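Local coordinates for response regulator (PDB 3HDV), which probably relays a phosphorylation signal as the receiver domain of a bacterial two-component response regulator, at residues V4-N16 / Q50-Q63. Residues are numbered along the deposited sequence; the frame is centred on the assembly and turned at random.
Sequences VAARPLVLVVDDN and QKRIGLMITDLRMQ
V13 is wedged between two selenomethionines where strands 9-13 and 53-58 run parallel at the centre of the five-stranded receiver sheet. Its CG1 meets SE of M62 at 3.5 Å, the two side chains crossing at about a right angle, while CG2 packs against CG of M56. The selenium end of M56, its chain bent at chi3 (75°), also lies beside CD2 of L11, and L70 of helix 67-75 closes over M56 and V13. On the other face V10 CG1 touches CD1 of I57 at 3.7 Å, beneath L23 and L27 of helix 17-29. Between the faces the backbones are laced by a parallel ladder, including L11 N to L55 O and a nearly straight bond from V13 N to I57 O (2.7 Å, 170°).

Packing loosens toward residues 6-8, where exposed R7 and partly exposed R52 meet. R52 NE donates to R7 O at 3.0 Å from above the carbonyl plane, and CB of L9 sits over one face of the R52 guanidinium. The two guanidinium planes stand 74° apart, and the salt bridge from R52 to D33 probably offsets their like charges. A leucine in place of R52 would probably leave R7 O without this donor and D33 with little more than its long, weak ion pair to R7.

Beyond the strand ends D14, D15 and D59 form the acidic pocket of a CheY-like domain. Waters link D14, whose OD2 is held by N19 ND2, to D59, the predicted phosphorylation site, which is unmodified here; D59 OD1 accepts from L60 N, R61 N and G89 N. D15 OD2 takes Q63 N at 3.0 Å from above the carboxylate plane, tying the two loops together. An apolar core thus ends in clustered carboxylates, an arrangement consistent with the magnesium-dependent aspartate phosphorylation of this family.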
loop_
_atom_site.group_PDB
_atom_site.type_symbol
_atom_site.label_atom_id
_atom_site.label_comp_id
_atom_site.label_asym_id
_atom_site.label_seq_id
_atom_site.Cartn_x
_atom_site.Cartn_y
_atom_site.Cartn_z
ATOM N N VAL B 4 7.301 16.927 -25.578
ATOM C CA VAL B 4 7.784 16.152 -24.408
ATOM C C VAL B 4 6.624 15.925 -23.388
ATOM O O VAL B 4 5.910 16.862 -23.016
ATOM C CB VAL B 4 9.038 16.820 -23.750
ATOM C CG1 VAL B 4 9.449 16.139 -22.430
ATOM C CG2 VAL B 4 10.208 16.811 -24.730
ATOM N N ALA B 5 6.415 14.674 -23.000
ATOM C CA ALA B 5 5.361 14.334 -22.012
ATOM C C ALA B 5 5.582 15.021 -20.654
ATOM O O ALA B 5 6.720 15.160 -20.178
ATOM C CB ALA B 5 5.256 12.808 -21.834
ATOM N N ALA B 6 4.486 15.468 -20.037
ATOM C CA ALA B 6 4.536 15.952 -18.656
ATOM C C ALA B 6 4.933 14.763 -17.799
ATOM O O ALA B 6 4.767 13.618 -18.206
ATOM C CB ALA B 6 3.167 16.511 -18.223
ATOM N N ARG B 7 5.524 15.013 -16.646
ATOM C CA ARG B 7 5.899 13.876 -15.785
ATOM C C ARG B 7 4.616 13.016 -15.464
ATOM O O ARG B 7 3.562 13.567 -15.217
ATOM C CB ARG B 7 6.605 14.364 -14.522
ATOM C CG ARG B 7 7.205 13.207 -13.680
ATOM C CD ARG B 7 8.194 13.690 -12.604
ATOM N NE ARG B 7 7.510 14.342 -11.489
ATOM C CZ ARG B 7 7.782 15.571 -11.051
ATOM N NH1 ARG B 7 8.756 16.286 -11.626
ATOM N NH2 ARG B 7 7.094 16.078 -10.023
ATOM N N PRO B 8 4.708 11.679 -15.549
ATOM C CA PRO B 8 3.514 10.853 -15.286
ATOM C C PRO B 8 2.974 11.056 -13.849
ATOM O O PRO B 8 3.755 11.211 -12.917
ATOM C CB PRO B 8 4.027 9.396 -15.461
ATOM C CG PRO B 8 5.300 9.512 -16.252
ATOM C CD PRO B 8 5.893 10.854 -15.882
ATOM N N LEU B 9 1.648 11.110 -13.731
ATOM C CA LEU B 9 0.938 11.052 -12.457
ATOM C C LEU B 9 -0.228 10.015 -12.507
ATOM O O LEU B 9 -1.078 10.085 -13.406
ATOM C CB LEU B 9 0.428 12.449 -12.086
ATOM C CG LEU B 9 -0.361 12.654 -10.792
ATOM C CD1 LEU B 9 0.582 12.266 -9.623
ATOM C CD2 LEU B 9 -0.775 14.128 -10.729
ATOM N N VAL B 10 -0.264 9.082 -11.528
ATOM C CA VAL B 10 -1.319 8.036 -11.430
ATOM C C VAL B 10 -2.267 8.415 -10.318
ATOM O O VAL B 10 -1.805 8.769 -9.269
ATOM C CB VAL B 10 -0.691 6.593 -11.180
ATOM C CG1 VAL B 10 -1.779 5.481 -11.067
ATOM C CG2 VAL B 10 0.257 6.225 -12.357
ATOM N N LEU B 11 -3.582 8.397 -10.562
ATOM C CA LEU B 11 -4.544 8.583 -9.471
ATOM C C LEU B 11 -5.011 7.197 -8.981
ATOM O O LEU B 11 -5.580 6.421 -9.732
ATOM C CB LEU B 11 -5.775 9.301 -9.976
ATOM C CG LEU B 11 -6.968 9.474 -9.021
ATOM C CD1 LEU B 11 -6.617 10.405 -7.851
ATOM C CD2 LEU B 11 -8.157 10.048 -9.862
ATOM N N VAL B 12 -4.834 6.923 -7.711
ATOM C CA VAL B 12 -5.291 5.638 -7.151
ATOM C C VAL B 12 -6.577 5.870 -6.363
ATOM O O VAL B 12 -6.573 6.599 -5.380
ATOM C CB VAL B 12 -4.235 5.067 -6.190
ATOM C CG1 VAL B 12 -4.779 3.763 -5.499
ATOM C CG2 VAL B 12 -2.907 4.760 -6.966
ATOM N N VAL B 13 -7.658 5.217 -6.755
ATOM C CA VAL B 13 -8.934 5.449 -6.096
ATOM C C VAL B 13 -9.329 4.185 -5.312
ATOM O O VAL B 13 -9.485 3.122 -5.897
ATOM C CB VAL B 13 -10.033 5.761 -7.151
ATOM C CG1 VAL B 13 -11.418 6.015 -6.515
ATOM C CG2 VAL B 13 -9.545 6.867 -8.110
ATOM N N ASP B 14 -9.521 4.345 -4.005
ATOM C CA ASP B 14 -9.954 3.246 -3.149
ATOM C C ASP B 14 -10.471 3.802 -1.841
ATOM O O ASP B 14 -9.862 4.722 -1.263
ATOM C CB ASP B 14 -8.731 2.338 -2.897
ATOM C CG ASP B 14 -9.100 1.016 -2.250
ATOM O OD1 ASP B 14 -10.266 0.833 -1.799
ATOM O OD2 ASP B 14 -8.191 0.174 -2.225
ATOM N N ASP B 15 -11.566 3.248 -1.314
ATOM C CA ASP B 15 -12.017 3.734 -0.013
ATOM C C ASP B 15 -11.249 3.069 1.133
ATOM O O ASP B 15 -11.332 3.471 2.279
ATOM C CB ASP B 15 -13.555 3.681 0.112
ATOM C CG ASP B 15 -14.124 2.257 0.055
ATOM O OD1 ASP B 15 -13.393 1.337 -0.302
ATOM O OD2 ASP B 15 -15.325 2.050 0.377
ATOM N N ASN B 16 -10.471 2.040 0.810
ATOM C CA ASN B 16 -9.560 1.428 1.789
ATOM C C ASN B 16 -8.236 2.191 1.812
ATOM O O ASN B 16 -7.415 2.016 0.891
ATOM C CB ASN B 16 -9.419 -0.055 1.419
ATOM C CG ASN B 16 -8.465 -0.834 2.292
ATOM O OD1 ASN B 16 -7.624 -0.322 3.064
ATOM N ND2 ASN B 16 -8.586 -2.145 2.146
ATOM N N GLN B 50 -6.470 18.634 -11.425
ATOM C CA GLN B 50 -5.103 18.209 -11.657
ATOM C C GLN B 50 -4.990 17.464 -12.987
ATOM O O GLN B 50 -5.095 16.225 -13.061
ATOM C CB GLN B 50 -4.581 17.402 -10.461
ATOM C CG GLN B 50 -3.201 16.772 -10.670
ATOM C CD GLN B 50 -2.102 17.810 -10.914
ATOM O OE1 GLN B 50 -1.995 18.388 -12.016
ATOM N NE2 GLN B 50 -1.298 18.069 -9.884
ATOM N N LYS B 51 -4.710 18.244 -14.038
ATOM C CA LYS B 51 -4.669 17.790 -15.426
ATOM C C LYS B 51 -3.518 16.873 -15.729
ATOM O O LYS B 51 -3.519 16.202 -16.756
ATOM C CB LYS B 51 -4.592 19.016 -16.388
ATOM C CG LYS B 51 -5.811 19.943 -16.352
ATOM C CD LYS B 51 -7.011 19.306 -17.058
ATOM C CE LYS B 51 -7.917 18.490 -16.115
ATOM N NZ LYS B 51 -9.221 19.211 -15.840
ATOM N N ARG B 52 -2.518 16.883 -14.859
ATOM C CA ARG B 52 -1.368 16.011 -14.998
ATOM C C ARG B 52 -1.688 14.492 -14.852
ATOM O O ARG B 52 -0.949 13.629 -15.373
ATOM C CB ARG B 52 -0.311 16.436 -13.997
ATOM C CG ARG B 52 1.105 16.025 -14.338
ATOM C CD ARG B 52 2.138 16.590 -13.279
ATOM N NE ARG B 52 3.054 15.515 -12.927
ATOM C CZ ARG B 52 3.395 15.137 -11.703
ATOM N NH1 ARG B 52 2.957 15.805 -10.623
ATOM N NH2 ARG B 52 4.222 14.092 -11.572
ATOM N N ILE B 53 -2.771 14.154 -14.157
ATOM C CA ILE B 53 -3.169 12.733 -14.038
ATOM C C ILE B 53 -3.312 12.105 -15.435
ATOM O O ILE B 53 -4.142 12.532 -16.239
ATOM C CB ILE B 53 -4.455 12.561 -13.207
ATOM C CG1 ILE B 53 -4.216 13.100 -11.778
ATOM C CG2 ILE B 53 -4.982 11.080 -13.284
ATOM C CD1 ILE B 53 -5.532 13.279 -11.017
ATOM N N GLY B 54 -2.495 11.100 -15.749
ATOM C CA GLY B 54 -2.651 10.426 -17.056
ATOM C C GLY B 54 -3.219 9.024 -16.978
ATOM O O GLY B 54 -3.485 8.391 -18.025
ATOM N N LEU B 55 -3.424 8.532 -15.747
ATOM C CA LEU B 55 -3.951 7.164 -15.568
ATOM C C LEU B 55 -4.658 7.071 -14.227
ATOM O O LEU B 55 -4.206 7.634 -13.255
ATOM C CB LEU B 55 -2.800 6.102 -15.657
ATOM C CG LEU B 55 -3.000 4.614 -15.311
ATOM C CD1 LEU B 55 -3.930 3.927 -16.293
ATOM C CD2 LEU B 55 -1.682 3.905 -15.385
HETATM N N MSE B 56 -5.757 6.326 -14.181
HETATM C CA MSE B 56 -6.402 6.096 -12.898
HETATM C C MSE B 56 -6.519 4.583 -12.645
HETATM O O MSE B 56 -6.930 3.836 -13.530
HETATM C CB MSE B 56 -7.789 6.701 -12.933
HETATM C CG MSE B 56 -8.486 6.712 -11.611
HETATM SE SE MSE B 56 -10.342 7.340 -11.822
HETATM C CE MSE B 56 -11.178 5.755 -12.637
ATOM N N ILE B 57 -6.191 4.188 -11.429
ATOM C CA ILE B 57 -6.423 2.833 -10.931
ATOM C C ILE B 57 -7.569 2.888 -9.932
ATOM O O ILE B 57 -7.520 3.667 -8.997
ATOM C CB ILE B 57 -5.174 2.232 -10.228
ATOM C CG1 ILE B 57 -4.026 2.147 -11.254
ATOM C CG2 ILE B 57 -5.523 0.808 -9.601
ATOM C CD1 ILE B 57 -2.713 1.889 -10.620
ATOM N N THR B 58 -8.589 2.067 -10.140
ATOM C CA THR B 58 -9.726 2.050 -9.245
ATOM C C THR B 58 -10.227 0.664 -8.831
ATOM O O THR B 58 -10.148 -0.298 -9.595
ATOM C CB THR B 58 -10.922 2.895 -9.812
ATOM O OG1 THR B 58 -11.912 3.055 -8.789
ATOM C CG2 THR B 58 -11.578 2.196 -10.993
ATOM N N ASP B 59 -10.713 0.573 -7.592
ATOM C CA ASP B 59 -11.548 -0.585 -7.146
ATOM C C ASP B 59 -12.967 -0.354 -7.690
ATOM O O ASP B 59 -13.324 0.781 -8.101
ATOM C CB ASP B 59 -11.521 -0.719 -5.602
ATOM C CG ASP B 59 -11.892 -2.143 -5.100
ATOM O OD1 ASP B 59 -12.520 -2.960 -5.830
ATOM O OD2 ASP B 59 -11.587 -2.441 -3.950
ATOM N N LEU B 60 -13.759 -1.424 -7.748
ATOM C CA LEU B 60 -15.153 -1.382 -8.114
ATOM C C LEU B 60 -16.014 -1.288 -6.850
ATOM O O LEU B 60 -17.043 -0.643 -6.834
ATOM C CB LEU B 60 -15.497 -2.652 -8.895
ATOM C CG LEU B 60 -14.916 -2.704 -10.328
ATOM C CD1 LEU B 60 -15.511 -3.940 -10.971
ATOM C CD2 LEU B 60 -15.207 -1.428 -11.197
ATOM N N ARG B 61 -15.539 -1.933 -5.795
ATOM C CA ARG B 61 -16.220 -2.078 -4.523
ATOM C C ARG B 61 -15.935 -0.861 -3.604
ATOM O O ARG B 61 -14.967 -0.835 -2.848
ATOM C CB ARG B 61 -15.664 -3.372 -3.945
ATOM C CG ARG B 61 -16.656 -4.380 -3.423
ATOM C CD ARG B 61 -17.680 -5.012 -4.373
ATOM N NE ARG B 61 -18.545 -4.101 -5.135
ATOM C CZ ARG B 61 -18.694 -4.220 -6.445
ATOM N NH1 ARG B 61 -18.030 -5.191 -7.101
ATOM N NH2 ARG B 61 -19.469 -3.397 -7.099
HETATM N N MSE B 62 -16.751 0.166 -3.703
HETATM C CA MSE B 62 -16.526 1.372 -2.917
HETATM C C MSE B 62 -17.835 1.958 -2.477
HETATM O O MSE B 62 -18.823 1.824 -3.173
HETATM C CB MSE B 62 -15.741 2.420 -3.705
HETATM C CG MSE B 62 -14.336 1.935 -4.146
HETATM SE SE MSE B 62 -13.320 3.426 -5.020
HETATM C CE MSE B 62 -14.585 3.846 -6.490
ATOM N N GLN B 63 -17.802 2.589 -1.300
ATOM C CA GLN B 63 -18.951 3.287 -0.730
ATOM C C GLN B 63 -18.558 4.739 -0.527
ATOM O O GLN B 63 -17.470 4.989 -0.028
ATOM C CB GLN B 63 -19.346 2.685 0.634
ATOM C CG GLN B 63 -19.757 1.195 0.624
ATOM C CD GLN B 63 -21.092 0.891 -0.093
ATOM O OE1 GLN B 63 -21.643 1.735 -0.811
ATOM N NE2 GLN B 63 -21.621 -0.330 0.116
HETATM O O HOH W 1 -11.621 -1.421 -1.542
HETATM O O HOH W 2 -8.680 -2.322 -3.057
HETATM O O HOH W 3 -13.809 -1.022 -0.634
#